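Local coordinates for protein proline dehydrogenase (Bradyrhizobium diazoefficiens USDA 110, PDB 4Q71) that probably oxidises proline to glutamate in two steps, through an FAD-dependent proline dehydrogenase and an NAD-dependent aldehyde dehydrogenase joined in one chain, at residues L171-E176 with G447-L452. The protein carries 1 engineered substitution. Sequence-based numbering, arbitrary orientation.
Sequences LGETIE and GSHRDL
The imidazole of His-449 lies across the peptide between Gly-172 and Glu-173, with Gly-172 O over one face, 3.6 Å above the ring plane and offset toward the rim. It does so where the short strand 170-172 pairs in parallel with the C-terminal end of strand 440-448, a barrel strand of the proline dehydrogenase domain, whose fold is of the TIM-barrel type. Two backbone hydrogen bonds join the segments: Gly-172 N donates to Gly-447 O (3.3 Å), and Gly-172 O accepts His-449 N (2.8 Å); the ladder continues through a backbone bond between Gly-447 and Val-170. Each carbonyl also receives a CA-H...O contact, the shorter from Ser-448 CA to Gly-172 O at 3.1 Å. With CG set beside its own backbone N (chi1 -70°), the His-449 side chain turns back over the neighbouring strand; NE2 is hydrogen-bonded to Glu-82 OE2, and the ring of Phe-116 meets the imidazole with the two planes about 50° apart. The aliphatic CG of Glu-173 approaches ND1.

On the sheet face bearing Leu-171, CD1 of that residue packs 3.9 Å from Leu-452 CD2, the two side chains crossing at about a right angle, and Met-165 of helix 151-168 touches both. Ile-175 CD1 rests on Gly-447 CA at 3.9 Å.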
ATOM      1  N   LEU A 171     -38.270  34.427  28.579  1.00 16.43           N
ATOM      2  CA  LEU A 171     -37.216  34.553  29.587  1.00 15.12           C
ATOM      3  C   LEU A 171     -37.370  35.752  30.519  1.00 15.52           C
ATOM      4  O   LEU A 171     -37.948  36.761  30.148  1.00 22.94           O
ATOM      5  CB  LEU A 171     -35.852  34.637  28.894  1.00 14.91           C
ATOM      6  CG  LEU A 171     -35.444  33.395  28.102  1.00 21.96           C
ATOM      7  CD1 LEU A 171     -34.103  33.604  27.424  1.00 24.06           C
ATOM      8  CD2 LEU A 171     -35.372  32.212  29.057  1.00 19.45           C
ATOM      9  N   GLY A 172     -36.826  35.620  31.728  1.00 18.02           N
ATOM     10  CA  GLY A 172     -36.757  36.714  32.672  1.00 18.52           C
ATOM     11  C   GLY A 172     -35.690  36.428  33.705  1.00 23.69           C
ATOM     12  O   GLY A 172     -35.185  35.309  33.783  1.00 21.59           O
ATOM     13  N   GLU A 173     -35.327  37.444  34.482  1.00 27.72           N
ATOM     14  CA  GLU A 173     -34.428  37.265  35.627  1.00 25.86           C
ATOM     15  C   GLU A 173     -35.019  36.305  36.661  1.00 17.71           C
ATOM     16  O   GLU A 173     -34.303  35.528  37.281  1.00 16.55           O
ATOM     17  CB  GLU A 173     -34.179  38.599  36.304  1.00 30.48           C
ATOM     18  CG  GLU A 173     -33.304  39.563  35.532  1.00 41.50           C
ATOM     19  CD  GLU A 173     -32.731  40.650  36.440  1.00 55.58           C
ATOM     20  OE1 GLU A 173     -32.458  40.359  37.634  1.00 53.55           O
ATOM     21  OE2 GLU A 173     -32.569  41.796  35.967  1.00 62.88           O
ATOM     22  N   THR A 174     -36.332  36.383  36.844  1.00 16.84           N
ATOM     23  CA  THR A 174     -37.056  35.491  37.744  1.00 26.24           C
ATOM     24  C   THR A 174     -38.202  34.859  36.963  1.00 23.54           C
ATOM     25  O   THR A 174     -38.534  35.318  35.870  1.00 19.41           O
ATOM     26  CB  THR A 174     -37.680  36.253  38.916  1.00 26.30           C
ATOM     27  OG1 THR A 174     -38.740  37.098  38.418  1.00 22.81           O
ATOM     28  CG2 THR A 174     -36.614  37.086  39.648  1.00 17.89           C
ATOM     29  N   ILE A 175     -38.800  33.811  37.516  1.00 19.14           N
ATOM     30  CA  ILE A 175     -39.872  33.138  36.818  1.00 19.44           C
ATOM     31  C   ILE A 175     -41.078  34.083  36.645  1.00 16.99           C
ATOM     32  O   ILE A 175     -41.734  34.069  35.598  1.00 24.72           O
ATOM     33  CB  ILE A 175     -40.269  31.758  37.479  1.00 18.10           C
ATOM     34  CG1 ILE A 175     -41.238  30.998  36.578  1.00 18.30           C
ATOM     35  CG2 ILE A 175     -40.916  31.946  38.845  1.00 18.83           C
ATOM     36  CD1 ILE A 175     -40.649  30.665  35.196  1.00 21.49           C
ATOM     37  N   GLU A 176     -41.332  34.944  37.631  1.00 24.66           N
ATOM     38  CA  GLU A 176     -42.445  35.912  37.539  1.00 21.46           C
ATOM     39  C   GLU A 176     -42.286  36.825  36.312  1.00 25.38           C
ATOM     40  O   GLU A 176     -43.268  37.189  35.659  1.00 25.50           O
ATOM     41  CB  GLU A 176     -42.572  36.760  38.822  1.00 22.01           C
ATOM     42  CG  GLU A 176     -42.895  35.971  40.107  1.00 26.16           C
ATOM     43  CD  GLU A 176     -41.655  35.308  40.700  1.00 34.20           C
ATOM     44  OE1 GLU A 176     -40.546  35.580  40.199  1.00 30.52           O
ATOM     45  OE2 GLU A 176     -41.775  34.506  41.659  1.00 44.61           O
ATOM     46  N   GLY A 447     -38.460  30.177  31.371  1.00 18.97           N
ATOM     47  CA  GLY A 447     -37.777  30.174  32.649  1.00 14.90           C
ATOM     48  C   GLY A 447     -36.890  31.368  32.918  1.00 18.56           C
ATOM     49  O   GLY A 447     -36.938  32.375  32.217  1.00 17.99           O
ATOM     50  N   SER A 448     -36.022  31.218  33.911  1.00 15.05           N
ATOM     51  CA  SER A 448     -35.076  32.265  34.302  1.00 24.91           C
ATOM     52  C   SER A 448     -33.724  32.246  33.573  1.00 20.10           C
ATOM     53  O   SER A 448     -33.247  31.195  33.135  1.00 16.63           O
ATOM     54  CB  SER A 448     -34.838  32.178  35.810  1.00 15.51           C
ATOM     55  OG  SER A 448     -36.065  32.458  36.439  1.00 19.73           O
ATOM     56  N   HIS A 449     -33.095  33.418  33.489  1.00 15.07           N
ATOM     57  CA  HIS A 449     -31.754  33.545  32.906  1.00 18.67           C
ATOM     58  C   HIS A 449     -30.749  32.570  33.524  1.00 15.76           C
ATOM     59  O   HIS A 449     -29.888  32.034  32.825  1.00 19.85           O
ATOM     60  CB  HIS A 449     -31.233  34.971  33.078  1.00 16.45           C
ATOM     61  CG  HIS A 449     -31.945  35.973  32.227  1.00 20.12           C
ATOM     62  ND1 HIS A 449     -32.234  37.252  32.663  1.00 18.04           N
ATOM     63  CD2 HIS A 449     -32.411  35.891  30.958  1.00 19.15           C
ATOM     64  CE1 HIS A 449     -32.866  37.903  31.705  1.00 21.21           C
ATOM     65  NE2 HIS A 449     -32.984  37.101  30.659  1.00 25.00           N
ATOM     66  N   ARG A 450     -30.857  32.342  34.827  1.00 14.99           N
ATOM     67  CA  ARG A 450     -29.904  31.475  35.522  1.00 21.09           C
ATOM     68  C   ARG A 450     -30.023  30.006  35.100  1.00 22.92           C
ATOM     69  O   ARG A 450     -29.193  29.191  35.486  1.00 14.52           O
ATOM     70  CB  ARG A 450     -30.087  31.590  37.028  1.00 23.02           C
ATOM     71  CG  ARG A 450     -31.439  31.063  37.550  1.00 20.99           C
ATOM     72  CD  ARG A 450     -31.656  31.478  39.015  1.00 27.05           C
ATOM     73  NE  ARG A 450     -30.722  30.793  39.918  1.00 29.31           N
ATOM     74  CZ  ARG A 450     -30.612  31.057  41.220  1.00 36.47           C
ATOM     75  NH1 ARG A 450     -31.376  31.993  41.763  1.00 37.18           N
ATOM     76  NH2 ARG A 450     -29.743  30.392  41.978  1.00 36.54           N
ATOM     77  N   ASP A 451     -31.052  29.677  34.317  1.00 14.42           N
ATOM     78  CA  ASP A 451     -31.240  28.313  33.837  1.00 23.21           C
ATOM     79  C   ASP A 451     -31.066  28.207  32.325  1.00 21.63           C
ATOM     80  O   ASP A 451     -31.148  27.118  31.749  1.00 18.12           O
ATOM     81  CB  ASP A 451     -32.616  27.814  34.244  1.00 19.89           C
ATOM     82  CG  ASP A 451     -32.781  27.787  35.746  1.00 18.40           C
ATOM     83  OD1 ASP A 451     -31.923  27.155  36.397  1.00 24.45           O
ATOM     84  OD2 ASP A 451     -33.729  28.431  36.268  1.00 19.02           O
ATOM     85  N   LEU A 452     -30.799  29.341  31.689  1.00 17.22           N
ATOM     86  CA  LEU A 452     -30.687  29.366  30.242  1.00 19.11           C
ATOM     87  C   LEU A 452     -29.460  28.608  29.692  1.00 18.80           C
ATOM     88  O   LEU A 452     -29.585  27.843  28.739  1.00 15.52           O
ATOM     89  CB  LEU A 452     -30.686  30.803  29.728  1.00 20.50           C
ATOM     90  CG  LEU A 452     -30.529  30.881  28.203  1.00 20.36           C
ATOM     91  CD1 LEU A 452     -31.696  30.185  27.501  1.00 13.57           C
ATOM     92  CD2 LEU A 452     -30.420  32.325  27.773  1.00 21.20           C
TER
HETATM   93  O   HOH W   1     -32.175  34.337  36.732  1.00 15.16           O